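Local coordinates for protein nicotinate-nucleotide pyrophosphorylase (PDB 3TQV) that probably converts quinolinate and 5-phospho-alpha-D-ribose 1-diphosphate into nicotinate ribonucleotide, carbon dioxide and diphosphate, a step of NAD(+) biosynthesis, at residues R21-R24 with E25-E29; N65-I68 with N69-K73; N163-I166 with G167-D170; N212-A216 with A217-I221; S237-R240 with G241-L245. One frame throughout, in Å; residues are numbered along the deposited sequence.

Interaction 1: R21-R24 with E25-E29; sequences RLVR and ESLAE
R21 and E25, one turn apart, run alongside each other. R21 has its CG anti to the backbone N (chi1 -177°), and the aliphatic part of the chain, not its charged end, lies beside the glutamate: CG and CD of R21 are each 3.3 Å from E25 OE2. Bends at chi2 and chi3 leave R21 NE 4.6 Å from E25 OE2, so the opposite charges are neighbours without a direct bond. Across the dimer interface, E25 and R21 of the second subunit add long, weak ion pairs, but the E25 OE2 atoms of the two subunits also come close as like charges; E29 accepts the backbone N-H groups of G147 and R149 of that subunit. In the backbone, E25 N donates to R21 O over 3.1 Å in a nearly straight bond. L22 contributes its carbonyl, which takes the N-H of S26 from above the carbonyl plane. V23 offers both backbone and side chain. Its O accepts from L27 N at 2.9 Å, and its CG1 branch meets L27 CD1 at 3.9 Å, the two side chains forming an apolar i to i+4 pair. R24 closes the series with a carbonyl that accepts from A28 N at 3.1 Å and, weakly, from L27 N; its exposed side chain, bent at chi2 and chi3, keeps CB and CG beside E25 N. Among the neighbouring helices, V23 packs on V67 and Q70 of helix 61-71, R24 and L27 also touch Q70, and S26 packs on T109 and F113 of helix 100-130.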
loop_
_atom_site.group_PDB
_atom_site.type_symbol
_atom_site.label_atom_id
_atom_site.label_comp_id
_atom_site.label_asym_id
_atom_site.label_seq_id
_atom_site.Cartn_x
_atom_site.Cartn_y
_atom_site.Cartn_z
ATOM N N ARG B 21 10.056 -13.996 3.446
ATOM C CA ARG B 21 10.591 -12.877 4.215
ATOM C C ARG B 21 9.526 -11.839 4.547
ATOM O O ARG B 21 9.511 -11.268 5.635
ATOM C CB ARG B 21 11.730 -12.206 3.459
ATOM C CG ARG B 21 12.378 -11.093 4.225
ATOM C CD ARG B 21 12.644 -9.935 3.305
ATOM N NE ARG B 21 13.541 -10.314 2.220
ATOM C CZ ARG B 21 13.632 -9.655 1.067
ATOM N NH1 ARG B 21 12.864 -8.597 0.841
ATOM N NH2 ARG B 21 14.476 -10.068 0.132
ATOM N N LEU B 22 8.646 -11.592 3.589
ATOM C CA LEU B 22 7.554 -10.659 3.769
ATOM C C LEU B 22 6.547 -11.142 4.824
ATOM O O LEU B 22 5.980 -10.349 5.569
ATOM C CB LEU B 22 6.855 -10.434 2.431
ATOM C CG LEU B 22 7.275 -9.184 1.661
ATOM C CD1 LEU B 22 6.687 -9.189 0.258
ATOM C CD2 LEU B 22 6.864 -7.931 2.425
ATOM N N VAL B 23 6.320 -12.448 4.876
ATOM C CA VAL B 23 5.408 -13.013 5.853
ATOM C C VAL B 23 6.044 -12.931 7.229
ATOM O O VAL B 23 5.483 -12.345 8.143
ATOM C CB VAL B 23 5.018 -14.468 5.487
ATOM C CG1 VAL B 23 4.365 -15.180 6.668
ATOM C CG2 VAL B 23 4.095 -14.466 4.275
ATOM N N ARG B 24 7.225 -13.516 7.354
ATOM C CA ARG B 24 8.050 -13.435 8.559
ATOM C C ARG B 24 8.018 -12.051 9.246
ATOM O O ARG B 24 7.586 -11.923 10.392
ATOM C CB ARG B 24 9.483 -13.813 8.188
ATOM C CG ARG B 24 10.492 -13.695 9.306
ATOM C CD ARG B 24 10.738 -15.038 9.934
ATOM N NE ARG B 24 11.067 -16.056 8.938
ATOM C CZ ARG B 24 10.801 -17.355 9.083
ATOM N NH1 ARG B 24 10.195 -17.795 10.185
ATOM N NH2 ARG B 24 11.136 -18.216 8.125
ATOM N N GLU B 25 8.489 -11.027 8.541
ATOM C CA GLU B 25 8.477 -9.655 9.042
ATOM C C GLU B 25 7.064 -9.142 9.424
ATOM O O GLU B 25 6.911 -8.367 10.368
ATOM C CB GLU B 25 9.137 -8.722 8.019
ATOM C CG GLU B 25 10.647 -8.854 7.941
ATOM C CD GLU B 25 11.223 -8.275 6.648
ATOM O OE1 GLU B 25 10.480 -7.568 5.928
ATOM O OE2 GLU B 25 12.413 -8.540 6.340
ATOM N N SER B 26 6.047 -9.579 8.684
ATOM C CA SER B 26 4.641 -9.256 8.974
ATOM C C SER B 26 4.146 -9.860 10.270
ATOM O O SER B 26 3.339 -9.271 10.966
ATOM C CB SER B 26 3.745 -9.796 7.865
ATOM O OG SER B 26 3.333 -8.757 7.009
ATOM N N LEU B 27 4.593 -11.071 10.558
ATOM C CA LEU B 27 4.130 -11.801 11.722
ATOM C C LEU B 27 4.764 -11.192 12.951
ATOM O O LEU B 27 4.115 -11.002 13.978
ATOM C CB LEU B 27 4.520 -13.282 11.608
ATOM C CG LEU B 27 3.814 -14.131 10.554
ATOM C CD1 LEU B 27 4.347 -15.547 10.578
ATOM C CD2 LEU B 27 2.311 -14.130 10.794
ATOM N N ALA B 28 6.051 -10.898 12.827
ATOM C CA ALA B 28 6.829 -10.302 13.891
ATOM C C ALA B 28 6.228 -8.964 14.346
ATOM O O ALA B 28 5.847 -8.803 15.507
ATOM C CB ALA B 28 8.274 -10.113 13.421
ATOM N N GLU B 29 6.145 -8.009 13.426
ATOM C CA GLU B 29 5.671 -6.677 13.754
ATOM C C GLU B 29 4.335 -6.751 14.478
ATOM O O GLU B 29 3.971 -5.836 15.226
ATOM C CB GLU B 29 5.519 -5.846 12.480
ATOM C CG GLU B 29 4.275 -6.171 11.647
ATOM C CD GLU B 29 4.196 -5.388 10.333
ATOM O OE1 GLU B 29 3.421 -5.805 9.457
ATOM O OE2 GLU B 29 4.895 -4.362 10.170
#

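Interaction 2: N65-I68 with N69-K73; sequences NEVI and NQLDK
E66 OE1 comes to 3.7 Å from N69 CB on one flank of helix 61-71, with the carboxylate plane turned 53° from the asparagine amide. The CG of E66 is anti to its backbone N (chi1 -178°), but a bend at chi2 turns the carboxylate along the helix toward the next turn. There E66 OE2 lies 3.2 Å from Q70 CG, so one carboxylate is flanked by the side chains three and four residues ahead. Its plane makes an angle of 65° with the amide of Q70. The N-H of N69 meanwhile donates to N65 O, a nearly straight bond of 3.0 Å. These contacts belong to the last turns of helix 61-71, which lies within the N-terminal domain of this quinolinate phosphoribosyltransferase and here packs against helices 16-31 and 100-130; V67 and I68 both touch I110 of the latter. At the C-terminal end, the I68 carbonyl takes two N-H groups, D72 N at 2.9 Å and, weakly, L71 N, although D72 has already left helical geometry. I68 CB and CG2 stay beside N69 N, with I68 CG2 also 3.8 Å from D72 O, while the side chain packs on I75 and I110. K73 folds back so that its NZ reaches N69 O at 3.0 Å, the ammonium coming from above the carbonyl plane and meeting a main-chain acceptor of the final turn. D72 OD2 accepts from S102 OG, and D72 OD1 from the backbone N of N74.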
loop_
_atom_site.group_PDB
_atom_site.type_symbol
_atom_site.label_atom_id
_atom_site.label_comp_id
_atom_site.label_asym_id
_atom_site.label_seq_id
_atom_site.Cartn_x
_atom_site.Cartn_y
_atom_site.Cartn_z
ATOM N N ASN B 65 -0.881 -19.067 2.547
ATOM C CA ASN B 65 -0.242 -20.360 2.739
ATOM C C ASN B 65 1.020 -20.249 3.589
ATOM O O ASN B 65 1.275 -21.088 4.462
ATOM C CB ASN B 65 0.112 -20.986 1.386
ATOM C CG ASN B 65 -1.106 -21.552 0.648
ATOM O OD1 ASN B 65 -2.192 -21.686 1.212
ATOM N ND2 ASN B 65 -0.916 -21.897 -0.622
ATOM N N GLU B 66 1.817 -19.215 3.329
ATOM C CA GLU B 66 3.101 -19.093 3.988
ATOM C C GLU B 66 2.922 -18.665 5.435
ATOM O O GLU B 66 3.674 -19.102 6.311
ATOM C CB GLU B 66 4.031 -18.158 3.212
ATOM C CG GLU B 66 5.440 -18.003 3.798
ATOM C CD GLU B 66 6.097 -19.333 4.136
ATOM O OE1 GLU B 66 5.641 -20.387 3.625
ATOM O OE2 GLU B 66 7.074 -19.325 4.918
ATOM N N VAL B 67 1.911 -17.833 5.688
ATOM C CA VAL B 67 1.523 -17.491 7.057
ATOM C C VAL B 67 1.159 -18.749 7.839
ATOM O O VAL B 67 1.720 -19.005 8.901
ATOM C CB VAL B 67 0.336 -16.504 7.100
ATOM C CG1 VAL B 67 -0.061 -16.207 8.535
ATOM C CG2 VAL B 67 0.667 -15.219 6.362
ATOM N N ILE B 68 0.216 -19.536 7.326
ATOM C CA ILE B 68 -0.125 -20.817 7.959
ATOM C C ILE B 68 1.136 -21.617 8.282
ATOM O O ILE B 68 1.390 -21.984 9.435
ATOM C CB ILE B 68 -1.023 -21.694 7.053
ATOM C CG1 ILE B 68 -2.424 -21.117 6.984
ATOM C CG2 ILE B 68 -1.098 -23.122 7.571
ATOM C CD1 ILE B 68 -2.745 -20.227 8.160
ATOM N N ASN B 69 1.917 -21.867 7.238
ATOM C CA ASN B 69 3.140 -22.649 7.307
ATOM C C ASN B 69 4.088 -22.207 8.411
ATOM O O ASN B 69 4.679 -23.045 9.109
ATOM C CB ASN B 69 3.863 -22.562 5.966
ATOM C CG ASN B 69 5.037 -23.504 5.883
ATOM O OD1 ASN B 69 6.161 -23.101 5.570
ATOM N ND2 ASN B 69 4.783 -24.772 6.177
ATOM N N GLN B 70 4.240 -20.892 8.554
ATOM C CA GLN B 70 5.144 -20.332 9.552
ATOM C C GLN B 70 4.584 -20.362 10.976
ATOM O O GLN B 70 5.338 -20.472 11.939
ATOM C CB GLN B 70 5.578 -18.922 9.163
ATOM C CG GLN B 70 6.660 -18.878 8.091
ATOM C CD GLN B 70 7.060 -17.451 7.700
ATOM O OE1 GLN B 70 7.350 -17.161 6.528
ATOM N NE2 GLN B 70 7.081 -16.557 8.684
ATOM N N LEU B 71 3.268 -20.277 11.117
ATOM C CA LEU B 71 2.666 -20.280 12.449
ATOM C C LEU B 71 2.390 -21.671 13.027
ATOM O O LEU B 71 2.670 -21.937 14.191
ATOM C CB LEU B 71 1.369 -19.478 12.453
ATOM C CG LEU B 71 1.509 -17.968 12.557
ATOM C CD1 LEU B 71 0.144 -17.334 12.786
ATOM C CD2 LEU B 71 2.454 -17.626 13.683
ATOM N N ASP B 72 1.822 -22.544 12.210
ATOM C CA ASP B 72 1.330 -23.816 12.680
ATOM C C ASP B 72 1.039 -24.688 11.454
ATOM O O ASP B 72 -0.037 -24.607 10.868
ATOM C CB ASP B 72 0.051 -23.598 13.504
ATOM C CG ASP B 72 -0.462 -24.882 14.150
ATOM O OD1 ASP B 72 -0.032 -25.979 13.725
ATOM O OD2 ASP B 72 -1.289 -24.800 15.083
ATOM N N LYS B 73 2.001 -25.515 11.061
ATOM C CA LYS B 73 1.819 -26.383 9.900
ATOM C C LYS B 73 0.598 -27.302 10.054
ATOM O O LYS B 73 0.134 -27.894 9.082
ATOM C CB LYS B 73 3.084 -27.210 9.637
ATOM C CG LYS B 73 4.361 -26.400 9.529
ATOM C CD LYS B 73 5.443 -27.175 8.792
ATOM C CE LYS B 73 6.797 -26.470 8.861
ATOM N NZ LYS B 73 6.760 -25.052 8.355
#

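Interaction 3: N163-I166 with G167-D170; sequences NHRI and GLFD. With PO4 (phosphate ion), chain F.
R165 runs past the G167 carbonyl to a bound phosphate. Its CB lies 3.8 Å from D170 OD1. CG sits between the backbone N and carbonyl carbon (chi1 55°), and from there the chain runs extended as far as NE, passing close to the phosphate O3 at CG. At CD it meets G167 O, 3.1 Å away, and the same carbonyl oxygen then lies over one face of the guanidinium. NE donates to phosphate O3 at 2.7 Å in an almost straight bond, NH2 to phosphate O4 at 3.0 Å, and the anion is therefore held at the edge of the guanidinium, near its plane. NH1 turns the other way, to A171 O. The D170 carboxylate shapes the loop beneath: OD2 accepts I166 N at 2.7 Å with its syn lone pair and OD1 accepts G167 N at 3.0 Å, so one side chain takes two consecutive N-H groups. The phosphate, which probably came from the crystallisation liquor, is also bound by R142 N. With R165, R142 and K175 all predicted to bind substrate, it probably marks an anion-binding part of the quinolinate phosphoribosyltransferase active site.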
loop_
_atom_site.group_PDB
_atom_site.type_symbol
_atom_site.label_atom_id
_atom_site.label_comp_id
_atom_site.label_asym_id
_atom_site.label_seq_id
_atom_site.Cartn_x
_atom_site.Cartn_y
_atom_site.Cartn_z
ATOM N N ASN B 163 3.427 -6.769 -17.442
ATOM C CA ASN B 163 4.509 -6.114 -16.740
ATOM C C ASN B 163 5.430 -5.284 -17.626
ATOM O O ASN B 163 6.145 -5.812 -18.469
ATOM C CB ASN B 163 5.337 -7.152 -15.983
ATOM C CG ASN B 163 4.523 -7.913 -14.938
ATOM O OD1 ASN B 163 3.661 -7.342 -14.274
ATOM N ND2 ASN B 163 4.800 -9.206 -14.791
ATOM N N HIS B 164 5.413 -3.972 -17.418
ATOM C CA HIS B 164 6.495 -3.098 -17.852
ATOM C C HIS B 164 7.735 -3.575 -17.099
ATOM O O HIS B 164 7.649 -4.498 -16.302
ATOM C CB HIS B 164 6.157 -1.665 -17.476
ATOM C CG HIS B 164 7.118 -0.648 -17.999
ATOM N ND1 HIS B 164 7.171 -0.287 -19.325
ATOM C CD2 HIS B 164 8.038 0.111 -17.366
ATOM C CE1 HIS B 164 8.095 0.640 -19.491
ATOM N NE2 HIS B 164 8.632 0.905 -18.316
ATOM N N ARG B 165 8.886 -2.963 -17.338
ATOM C CA ARG B 165 10.117 -3.500 -16.766
ATOM C C ARG B 165 10.001 -3.700 -15.250
ATOM O O ARG B 165 9.336 -2.930 -14.568
ATOM C CB ARG B 165 11.305 -2.606 -17.107
ATOM C CG ARG B 165 11.110 -1.168 -16.700
ATOM C CD ARG B 165 12.380 -0.354 -16.851
ATOM N NE ARG B 165 12.260 0.941 -16.183
ATOM C CZ ARG B 165 13.249 1.824 -16.042
ATOM N NH1 ARG B 165 14.463 1.568 -16.523
ATOM N NH2 ARG B 165 13.005 2.970 -15.412
ATOM N N ILE B 166 10.638 -4.734 -14.715
ATOM C CA ILE B 166 10.636 -4.919 -13.269
ATOM C C ILE B 166 11.362 -3.798 -12.520
ATOM O O ILE B 166 10.913 -3.380 -11.452
ATOM C CB ILE B 166 11.246 -6.276 -12.839
ATOM C CG1 ILE B 166 10.583 -7.423 -13.600
ATOM C CG2 ILE B 166 11.149 -6.453 -11.311
ATOM C CD1 ILE B 166 9.058 -7.325 -13.648
ATOM N N GLY B 167 12.478 -3.315 -13.062
ATOM C CA GLY B 167 13.280 -2.340 -12.341
ATOM C C GLY B 167 14.257 -1.493 -13.129
ATOM O O GLY B 167 13.969 -1.084 -14.258
ATOM N N LEU B 168 15.413 -1.204 -12.530
ATOM C CA LEU B 168 16.417 -0.386 -13.208
ATOM C C LEU B 168 17.446 -1.242 -13.962
ATOM O O LEU B 168 18.305 -0.721 -14.678
ATOM C CB LEU B 168 17.108 0.565 -12.220
ATOM C CG LEU B 168 16.231 1.613 -11.510
ATOM C CD1 LEU B 168 16.908 2.174 -10.257
ATOM C CD2 LEU B 168 15.784 2.748 -12.443
ATOM N N PHE B 169 17.329 -2.561 -13.824
ATOM C CA PHE B 169 18.336 -3.480 -14.346
ATOM C C PHE B 169 17.913 -4.266 -15.601
ATOM O O PHE B 169 18.724 -4.492 -16.494
ATOM C CB PHE B 169 18.751 -4.451 -13.244
ATOM C CG PHE B 169 17.604 -5.204 -12.658
ATOM C CD1 PHE B 169 17.139 -6.361 -13.264
ATOM C CD2 PHE B 169 16.973 -4.745 -11.517
ATOM C CE1 PHE B 169 16.075 -7.046 -12.739
ATOM C CE2 PHE B 169 15.907 -5.424 -10.972
ATOM C CZ PHE B 169 15.453 -6.578 -11.583
ATOM N N ASP B 170 16.659 -4.694 -15.673
ATOM C CA ASP B 170 16.232 -5.557 -16.777
ATOM C C ASP B 170 15.934 -4.823 -18.093
ATOM O O ASP B 170 15.794 -5.451 -19.149
ATOM C CB ASP B 170 15.037 -6.445 -16.362
ATOM C CG ASP B 170 13.887 -5.656 -15.707
ATOM O OD1 ASP B 170 14.089 -4.500 -15.279
ATOM O OD2 ASP B 170 12.778 -6.215 -15.602
HETATM P P PO4 F . 9.260 2.960 -14.850
HETATM O O1 PO4 F . 8.638 3.570 -16.069
HETATM O O2 PO4 F . 8.233 2.800 -13.763
HETATM O O3 PO4 F . 9.839 1.625 -15.206
HETATM O O4 PO4 F . 10.372 3.845 -14.374
#

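Interaction 4: N212-A216 with A217-I221; sequences NQAIA and AKADI
A214 and A219 bring their methyl groups together where helix 208-216 ends, A214 CB lying 4.3 Å from A219 CB. The CB of A219 points back toward the helix and also lies 3.3 Å from A214 O, whereas A214 CB points away from the loop, and both methyls touch V203 of strand 200-205. A217 turns its methyl along the helix surface, with its CB 3.3 Å from Q213 O. K218 behaves differently: its CB points away from the turn, but the chain runs back alongside the outer surface, CG 3.8 Å from A216 O. The backbone turns sharply here. K218 has a positive phi (61°), and two bonds run back into the last turn, A219 N to A214 O at 3.0 Å and K218 N to I215 O at 3.0 Å; this is a Schellman motif, and the A214-A219 contact is the apolar pairing that commonly goes with it. The first bond is well aligned with its carbonyl; in the second the donor stands far above the carbonyl plane. The last regular helical bond, A217 N to Q213 O, is 2.7 Å long. Beyond the motif, the chain passes through D220, whose OD2 accepts V201 N, into strand 221-225. I215 packs on I238 of helix 229-239, and A217, on another side, on V189 of helix 185-195.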
loop_
_atom_site.group_PDB
_atom_site.type_symbol
_atom_site.label_atom_id
_atom_site.label_comp_id
_atom_site.label_asym_id
_atom_site.label_seq_id
_atom_site.Cartn_x
_atom_site.Cartn_y
_atom_site.Cartn_z
ATOM N N ASN B 212 10.147 10.910 -33.546
ATOM C CA ASN B 212 10.840 10.640 -34.793
ATOM C C ASN B 212 12.302 10.295 -34.544
ATOM O O ASN B 212 12.841 9.343 -35.109
ATOM C CB ASN B 212 10.668 11.809 -35.767
ATOM C CG ASN B 212 9.241 11.924 -36.276
ATOM O OD1 ASN B 212 8.520 10.934 -36.318
ATOM N ND2 ASN B 212 8.821 13.128 -36.644
ATOM N N GLN B 213 12.926 11.060 -33.661
ATOM C CA GLN B 213 14.286 10.780 -33.246
ATOM C C GLN B 213 14.441 9.345 -32.735
ATOM O O GLN B 213 15.291 8.587 -33.197
ATOM C CB GLN B 213 14.713 11.765 -32.156
ATOM C CG GLN B 213 14.908 13.194 -32.642
ATOM C CD GLN B 213 15.475 14.093 -31.559
ATOM O OE1 GLN B 213 14.902 15.125 -31.233
ATOM N NE2 GLN B 213 16.605 13.700 -30.998
ATOM N N ALA B 214 13.609 8.983 -31.769
ATOM C CA ALA B 214 13.738 7.703 -31.099
ATOM C C ALA B 214 13.469 6.589 -32.092
ATOM O O ALA B 214 14.087 5.524 -32.027
ATOM C CB ALA B 214 12.798 7.630 -29.921
ATOM N N ILE B 215 12.552 6.849 -33.019
ATOM C CA ILE B 215 12.281 5.931 -34.125
ATOM C C ILE B 215 13.495 5.850 -35.047
ATOM O O ILE B 215 13.906 4.762 -35.457
ATOM C CB ILE B 215 11.036 6.387 -34.920
ATOM C CG1 ILE B 215 9.767 5.989 -34.170
ATOM C CG2 ILE B 215 11.041 5.830 -36.348
ATOM C CD1 ILE B 215 8.505 6.428 -34.838
ATOM N N ALA B 216 14.070 7.014 -35.354
ATOM C CA ALA B 216 15.243 7.099 -36.215
ATOM C C ALA B 216 16.444 6.433 -35.568
ATOM O O ALA B 216 17.313 5.915 -36.257
ATOM C CB ALA B 216 15.556 8.555 -36.543
ATOM N N ALA B 217 16.477 6.452 -34.240
ATOM C CA ALA B 217 17.583 5.874 -33.476
ATOM C C ALA B 217 17.347 4.395 -33.215
ATOM O O ALA B 217 18.125 3.748 -32.527
ATOM C CB ALA B 217 17.775 6.616 -32.166
ATOM N N LYS B 218 16.258 3.883 -33.772
ATOM C CA LYS B 218 15.928 2.466 -33.697
ATOM C C LYS B 218 15.716 1.953 -32.261
ATOM O O LYS B 218 16.275 0.925 -31.851
ATOM C CB LYS B 218 16.953 1.637 -34.471
ATOM C CG LYS B 218 17.104 2.099 -35.910
ATOM C CD LYS B 218 17.757 1.060 -36.802
ATOM C CE LYS B 218 17.644 1.477 -38.264
ATOM N NZ LYS B 218 16.230 1.659 -38.696
ATOM N N ALA B 219 14.888 2.689 -31.519
ATOM C CA ALA B 219 14.368 2.250 -30.222
ATOM C C ALA B 219 13.439 1.034 -30.353
ATOM O O ALA B 219 12.939 0.729 -31.430
ATOM C CB ALA B 219 13.635 3.407 -29.505
ATOM N N ASP B 220 13.205 0.357 -29.239
ATOM C CA ASP B 220 12.307 -0.789 -29.224
ATOM C C ASP B 220 10.864 -0.434 -28.859
ATOM O O ASP B 220 9.923 -1.108 -29.260
ATOM C CB ASP B 220 12.847 -1.834 -28.265
ATOM C CG ASP B 220 14.044 -2.512 -28.808
ATOM O OD1 ASP B 220 13.958 -2.989 -29.958
ATOM O OD2 ASP B 220 15.072 -2.550 -28.107
ATOM N N ILE B 221 10.701 0.616 -28.074
ATOM C CA ILE B 221 9.385 1.061 -27.691
ATOM C C ILE B 221 9.526 2.493 -27.213
ATOM O O ILE B 221 10.607 2.930 -26.824
ATOM C CB ILE B 221 8.753 0.137 -26.612
ATOM C CG1 ILE B 221 7.407 0.693 -26.143
ATOM C CG2 ILE B 221 9.704 -0.066 -25.433
ATOM C CD1 ILE B 221 6.841 -0.049 -24.957
#

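Interaction 5: S237-R240 with G241-L245; sequences SIAR and GKVAL
A239 CB packs against L245 CG at 3.6 Å and V243 CG2 at 3.7 Å, so that a single methyl meets both side chains on the inner side of the turn between helix 229-239 and strand 244-248. L245 points toward the helix and spreads its isobutyl group over this methyl, both CD1 and CD2 lying near it. V243 meets the same methyl through the branch placed between its backbone N and carbonyl carbon. The carbonyl of A239 ties the turn off: K242 N donates to it at 2.6 Å, and V243 N adds a weak bond at 3.2 Å. Strand 221-225, helix 229-239 and strand 244-248 form a beta-alpha-beta unit of the C-terminal domain, whose parallel strands belong to the alpha/beta barrel characteristic of the family. On the inner side L245 also touches L224 and L211, and its N-H is bonded to D265 OD2. The outer side is looser. R240, G241 and K242 are exposed, and G241 takes a positive phi (82°) as the chain reverses. K242 CB comes to 3.3 Å from A239 O; K242 CG lies 3.7 Å from I238 O, and the chain then bends at chi2, while R240 sends its guanidinium away from the turn.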
loop_
_atom_site.group_PDB
_atom_site.type_symbol
_atom_site.label_atom_id
_atom_site.label_comp_id
_atom_site.label_asym_id
_atom_site.label_seq_id
_atom_site.Cartn_x
_atom_site.Cartn_y
_atom_site.Cartn_z
ATOM N N SER B 237 0.062 6.644 -36.297
ATOM C CA SER B 237 0.368 6.606 -37.734
ATOM C C SER B 237 1.866 6.511 -37.986
ATOM O O SER B 237 2.330 5.669 -38.761
ATOM C CB SER B 237 -0.173 7.835 -38.470
ATOM O OG SER B 237 -1.568 7.748 -38.671
ATOM N N ILE B 238 2.616 7.392 -37.334
ATOM C CA ILE B 238 4.062 7.419 -37.480
ATOM C C ILE B 238 4.708 6.098 -37.070
ATOM O O ILE B 238 5.685 5.668 -37.683
ATOM C CB ILE B 238 4.673 8.591 -36.664
ATOM C CG1 ILE B 238 4.192 9.930 -37.236
ATOM C CG2 ILE B 238 6.194 8.520 -36.641
ATOM C CD1 ILE B 238 4.671 11.131 -36.467
ATOM N N ALA B 239 4.155 5.451 -36.051
ATOM C CA ALA B 239 4.871 4.355 -35.409
ATOM C C ALA B 239 4.466 2.995 -35.937
ATOM O O ALA B 239 5.185 2.009 -35.753
ATOM C CB ALA B 239 4.721 4.413 -33.867
ATOM N N ARG B 240 3.308 2.949 -36.589
ATOM C CA ARG B 240 2.772 1.706 -37.111
ATOM C C ARG B 240 3.839 0.960 -37.904
ATOM O O ARG B 240 4.363 1.463 -38.904
ATOM C CB ARG B 240 1.549 1.984 -37.975
ATOM C CG ARG B 240 0.797 0.740 -38.392
ATOM C CD ARG B 240 -0.215 1.004 -39.505
ATOM N NE ARG B 240 -1.023 2.208 -39.304
ATOM C CZ ARG B 240 -1.914 2.379 -38.333
ATOM N NH1 ARG B 240 -2.113 1.422 -37.427
ATOM N NH2 ARG B 240 -2.594 3.520 -38.258
ATOM N N GLY B 241 4.173 -0.229 -37.414
ATOM C CA GLY B 241 5.154 -1.096 -38.035
ATOM C C GLY B 241 6.593 -0.757 -37.698
ATOM O O GLY B 241 7.514 -1.470 -38.091
ATOM N N LYS B 242 6.790 0.339 -36.974
ATOM C CA LYS B 242 8.133 0.814 -36.663
ATOM C C LYS B 242 8.509 0.508 -35.215
ATOM O O LYS B 242 9.287 -0.413 -34.955
ATOM C CB LYS B 242 8.237 2.314 -36.926
ATOM C CG LYS B 242 7.877 2.731 -38.336
ATOM C CD LYS B 242 9.108 2.866 -39.216
ATOM C CE LYS B 242 8.787 3.696 -40.443
ATOM N NZ LYS B 242 7.438 3.354 -40.981
ATOM N N VAL B 243 7.969 1.295 -34.282
ATOM C CA VAL B 243 8.170 1.050 -32.853
ATOM C C VAL B 243 6.861 0.774 -32.151
ATOM O O VAL B 243 5.803 1.234 -32.571
ATOM C CB VAL B 243 8.789 2.245 -32.119
ATOM C CG1 VAL B 243 10.274 2.304 -32.357
ATOM C CG2 VAL B 243 8.094 3.527 -32.536
ATOM N N ALA B 244 6.966 0.017 -31.072
ATOM C CA ALA B 244 5.886 -0.186 -30.132
ATOM C C ALA B 244 5.625 1.144 -29.417
ATOM O O ALA B 244 6.549 1.923 -29.185
ATOM C CB ALA B 244 6.289 -1.263 -29.151
ATOM N N LEU B 245 4.368 1.422 -29.095
ATOM C CA LEU B 245 4.016 2.672 -28.413
ATOM C C LEU B 245 3.312 2.394 -27.092
ATOM O O LEU B 245 2.397 1.557 -27.025
ATOM C CB LEU B 245 3.093 3.544 -29.269
ATOM C CG LEU B 245 3.618 4.389 -30.421
ATOM C CD1 LEU B 245 2.468 5.197 -31.003
ATOM C CD2 LEU B 245 4.747 5.309 -29.983
#

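How the interactions relate
Following the chain from the N terminus, the five contacts stand in series, each a local contact within one continuous stretch; none nests in or crosses another. Interactions 1 and 2 nevertheless touch, because helices 16-31 and 61-71 pack together: V23 CG1 lies 3.7 Å from V67 CA. Interaction 3 shapes the loop before strand 171-174 and, like interaction 1, borders the second subunit. Interactions 4 and 5 close helix-to-strand turns at the ends of the successive helices 208-216 and 229-239, which lead into strands 221-225 and 244-248; they meet through I215 CG1 and V243 CG2, 3.4 Å apart. They lie across the chain's centre from interactions 1 and 2, their centres about 45 to 50 Å away.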